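Local structure of TRAP-T family transporter, DctP (Periplasmic binding) subunit (Sulfitobacter sp. NAS-14.1, 4PF8) at residues G176-E179 with S180-G183; T157-D160 with V161-M164. The protein binds beta-D-galacturonate and probably delivers it, as the periplasmic solute-binding subunit, to the membrane components of a TRAP transporter. One frame throughout, in Å; residues are numbered along the deposited sequence.

Interaction 1 (G176-E179 with S180-G183); sequences GMIE and SMGG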
loop_
_atom_site.group_PDB
_atom_site.type_symbol
_atom_site.label_atom_id
_atom_site.label_comp_id
_atom_site.label_asym_id
_atom_site.label_seq_id
_atom_site.Cartn_x
_atom_site.Cartn_y
_atom_site.Cartn_z
ATOM N N GLY A 176 16.330 -3.270 -2.790
ATOM C CA GLY A 176 16.862 -4.476 -3.404
ATOM C C GLY A 176 16.215 -4.769 -4.751
ATOM O O GLY A 176 16.867 -5.213 -5.696
HETATM N N MSE A 177 14.922 -4.517 -4.853
HETATM C CA MSE A 177 14.187 -4.731 -6.090
HETATM C C MSE A 177 14.747 -3.879 -7.228
HETATM O O MSE A 177 14.983 -4.376 -8.333
HETATM C CB MSE A 177 12.718 -4.397 -5.841
HETATM C CG MSE A 177 11.853 -4.256 -7.061
HETATM SE SE MSE A 177 10.022 -3.950 -6.443
HETATM C CE MSE A 177 10.124 -5.185 -5.010
ATOM N N ILE A 178 14.953 -2.600 -6.963
ATOM C CA ILE A 178 15.453 -1.678 -7.977
ATOM C C ILE A 178 16.910 -2.006 -8.319
ATOM O O ILE A 178 17.302 -2.016 -9.500
ATOM C CB ILE A 178 15.329 -0.220 -7.499
ATOM C CG1 ILE A 178 13.878 0.147 -7.265
ATOM C CG2 ILE A 178 15.918 0.744 -8.492
ATOM C CD1 ILE A 178 13.011 -0.093 -8.427
ATOM N N GLU A 179 17.719 -2.285 -7.306
ATOM C CA GLU A 179 19.131 -2.610 -7.523
ATOM C C GLU A 179 19.293 -3.893 -8.345
ATOM O O GLU A 179 20.233 -4.034 -9.147
ATOM C CB GLU A 179 19.868 -2.727 -6.174
ATOM C CG GLU A 179 20.055 -1.387 -5.511
ATOM C CD GLU A 179 20.884 -1.434 -4.239
ATOM O OE1 GLU A 179 21.219 -0.337 -3.744
ATOM O OE2 GLU A 179 21.186 -2.543 -3.730
ATOM N N SER A 180 18.388 -4.845 -8.151
ATOM C CA SER A 180 18.480 -6.110 -8.868
ATOM C C SER A 180 18.258 -5.890 -10.358
ATOM O O SER A 180 18.624 -6.740 -11.173
ATOM C CB SER A 180 17.456 -7.092 -8.316
ATOM O OG SER A 180 17.838 -7.537 -7.021
HETATM N N MSE A 181 17.680 -4.750 -10.736
HETATM C CA MSE A 181 17.551 -4.427 -12.163
HETATM C C MSE A 181 18.509 -3.344 -12.598
HETATM O O MSE A 181 18.413 -2.825 -13.713
HETATM C CB MSE A 181 16.125 -4.028 -12.481
HETATM C CG MSE A 181 15.155 -5.186 -12.279
HETATM SE SE MSE A 181 13.368 -4.661 -12.710
HETATM C CE MSE A 181 13.034 -3.483 -11.305
ATOM N N GLY A 182 19.453 -3.012 -11.733
ATOM C CA GLY A 182 20.497 -2.066 -12.068
ATOM C C GLY A 182 20.092 -0.609 -11.913
ATOM O O GLY A 182 20.817 0.277 -12.366
ATOM N N GLY A 183 18.966 -0.359 -11.253
ATOM C CA GLY A 183 18.530 1.003 -10.998
ATOM C C GLY A 183 19.149 1.554 -9.733
ATOM O O GLY A 183 19.845 0.845 -8.993
#
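A Schellman motif ends helix 172-179: Gly-183 N donates to Ile-178 O at 2.9 Å, and inside that loop Gly-182 N donates to Glu-179 O, also at 2.9 Å. Gly-182 is the C-prime residue and the last residue of a type I turn from Glu-179; its positive phi of 83° takes the chain out of the helix. Ile-178 O is gripped twice, since Met-181 N also reaches it, at 3.0 Å; the two N-H groups come from opposite faces of the carbonyl plane.

Two residues earlier, Gly-176 O is doubly held in the same manner. Ser-180 N arrives on one face and Ser-180 OG on the other, the hydroxyl donating at 2.8 Å. That reach depends on a chi1 of -72°, which sets OG beside its own backbone N.

The apolar side is formed by Ile-178, whose CG2 lies 3.6 Å from Gly-183 CA, and by Met-181, a selenomethionine bent at chi3. The Met-181 methyl CE approaches Ile-178 CD1 only loosely, at 4.4 Å, and both side chains go on to pack against Phe-148 of strand 146-150.

Four backbone N-H groups and a serine hydroxyl thus serve three carbonyls: Gly-176 O keeps its helical N-H and gains the hydroxyl, while the Schellman N-H groups, with Met-181 N, satisfy Ile-178 and Glu-179 where the helix stops.

Interaction 2 (T157-D160 with V161-M164); sequences TPED and VQGM
Val-161 N donates to Pro-158 O at 3.0 Å and Gln-162 N to Glu-159 O at 3.2 Å, two successive i to i+3 bonds across the contact. Together with a third of the same kind within 157-160, from Asp-160 N to Thr-157 O, they coil residues 157-162 into a short helix-like turn. In both bonds across the contact, the donor stands well above the carbonyl plane. Asp-160 also secures the start: its OD2 takes Thr-157 N at 3.1 Å, from above the carboxylate plane, and binds Asn-156 N.

The close packing lies around Val-161, whose CB is 3.5 Å from Pro-158 O. With CG1 anti to the backbone N, CG2 falls beside it and lies 3.7 Å from Pro-158 O. Met-164, a selenomethionine bent at chi3, folds its CE back to 3.7 Å from Asp-160 O, an oxygen placed where apolar packing meets the watered side.

That side is looser. Glu-159 and Gln-162 run side by side in the same direction with carboxylate and amide planes 79° apart, yet Glu-159 CG and Gln-162 NE2 come no closer than 4.1 Å. Gln-162 meets the backbone more intimately, laying CB and CG over Glu-159 O. One water links Asp-160 O and Gln-162 O through short contacts, whereas another joins Pro-158 O to Gln-162 NE2 by weak bonds alone.

A type II turn from Val-161 to Met-164 then leads into strand 165-168, completing the connection from strand 146-150. Pro-158 rests on Ala-295, Phe-296 and Ala-299 of helix 293-299, and Met-164 pairs through its backbone with Asn-184 at the start of strand 184-187.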
loop_
_atom_site.group_PDB
_atom_site.type_symbol
_atom_site.label_atom_id
_atom_site.label_comp_id
_atom_site.label_asym_id
_atom_site.label_seq_id
_atom_site.Cartn_x
_atom_site.Cartn_y
_atom_site.Cartn_z
ATOM N N THR A 157 11.675 -4.280 -20.501
ATOM C CA THR A 157 12.468 -5.361 -19.922
ATOM C C THR A 157 13.206 -4.807 -18.710
ATOM O O THR A 157 13.343 -3.579 -18.564
ATOM C CB THR A 157 13.543 -5.885 -20.896
ATOM O OG1 THR A 157 14.560 -4.887 -21.048
ATOM C CG2 THR A 157 12.942 -6.210 -22.237
ATOM N N PRO A 158 13.693 -5.699 -17.831
ATOM C CA PRO A 158 14.407 -5.185 -16.654
ATOM C C PRO A 158 15.619 -4.350 -17.045
ATOM O O PRO A 158 15.968 -3.419 -16.317
ATOM C CB PRO A 158 14.847 -6.451 -15.914
ATOM C CG PRO A 158 13.952 -7.538 -16.424
ATOM C CD PRO A 158 13.502 -7.158 -17.788
ATOM N N GLU A 159 16.237 -4.645 -18.183
ATOM C CA GLU A 159 17.431 -3.918 -18.588
ATOM C C GLU A 159 17.133 -2.414 -18.793
ATOM O O GLU A 159 18.035 -1.558 -18.711
ATOM C CB GLU A 159 18.013 -4.551 -19.847
ATOM C CG GLU A 159 18.673 -5.919 -19.612
ATOM C CD GLU A 159 17.689 -7.034 -19.240
ATOM O OE1 GLU A 159 18.064 -7.895 -18.409
ATOM O OE2 GLU A 159 16.555 -7.071 -19.775
ATOM N N ASP A 160 15.863 -2.083 -19.023
ATOM C CA ASP A 160 15.471 -0.705 -19.271
ATOM C C ASP A 160 15.556 0.130 -17.981
ATOM O O ASP A 160 15.614 1.357 -18.028
ATOM C CB ASP A 160 14.063 -0.631 -19.861
ATOM C CG ASP A 160 14.003 -1.142 -21.294
ATOM O OD1 ASP A 160 15.029 -1.026 -22.010
ATOM O OD2 ASP A 160 12.931 -1.659 -21.692
ATOM N N VAL A 161 15.591 -0.529 -16.833
ATOM C CA VAL A 161 15.708 0.179 -15.566
ATOM C C VAL A 161 17.153 0.537 -15.215
ATOM O O VAL A 161 17.401 1.345 -14.334
ATOM C CB VAL A 161 15.067 -0.671 -14.435
ATOM C CG1 VAL A 161 15.150 0.029 -13.074
ATOM C CG2 VAL A 161 13.626 -0.950 -14.765
ATOM N N GLN A 162 18.120 -0.049 -15.916
ATOM C CA GLN A 162 19.523 0.232 -15.634
ATOM C C GLN A 162 19.830 1.732 -15.650
ATOM O O GLN A 162 19.549 2.435 -16.627
ATOM C CB GLN A 162 20.402 -0.486 -16.658
ATOM C CG GLN A 162 20.500 -1.959 -16.407
ATOM C CD GLN A 162 21.340 -2.674 -17.435
ATOM O OE1 GLN A 162 21.838 -2.078 -18.389
ATOM N NE2 GLN A 162 21.472 -3.972 -17.267
ATOM N N GLY A 163 20.426 2.209 -14.569
ATOM C CA GLY A 163 20.849 3.593 -14.482
ATOM C C GLY A 163 19.730 4.541 -14.089
ATOM O O GLY A 163 19.960 5.725 -13.873
HETATM N N MSE A 164 18.512 4.044 -13.998
HETATM C CA MSE A 164 17.376 4.926 -13.706
HETATM C C MSE A 164 17.323 5.257 -12.230
HETATM O O MSE A 164 17.518 4.381 -11.398
HETATM C CB MSE A 164 16.070 4.260 -14.121
HETATM C CG MSE A 164 14.852 5.143 -14.084
HETATM SE SE MSE A 164 13.398 4.278 -15.080
HETATM C CE MSE A 164 14.008 4.454 -16.871
HETATM O O HOH W 1 18.854 -5.082 -15.531
HETATM O O HOH W 2 18.650 1.178 -19.553
HETATM O O HOH W 3 17.380 3.246 -17.944
#

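Interactions 1 and 2 are neighbouring turns, centres about 8 Å apart, next to the parallel pair of strands 165-168 and 184-187: 157-164 leads into the first, and 176-183 leaves the intervening helix for the second. They meet through a probable hydrogen bond from Gly-163 N to Gly-182 O, at 3.0 Å, which joins the two positive-phi glycines, and through Met-181 packing on Pro-158 and Val-161. Interaction 1 is mostly buried and closes a regular helix with direct bonds; interaction 2 is only partly buried and supplements its direct bonds with waters and a carboxylate anchor. Both use i to i+3 bonds, but only interaction 1 has the Schellman pair.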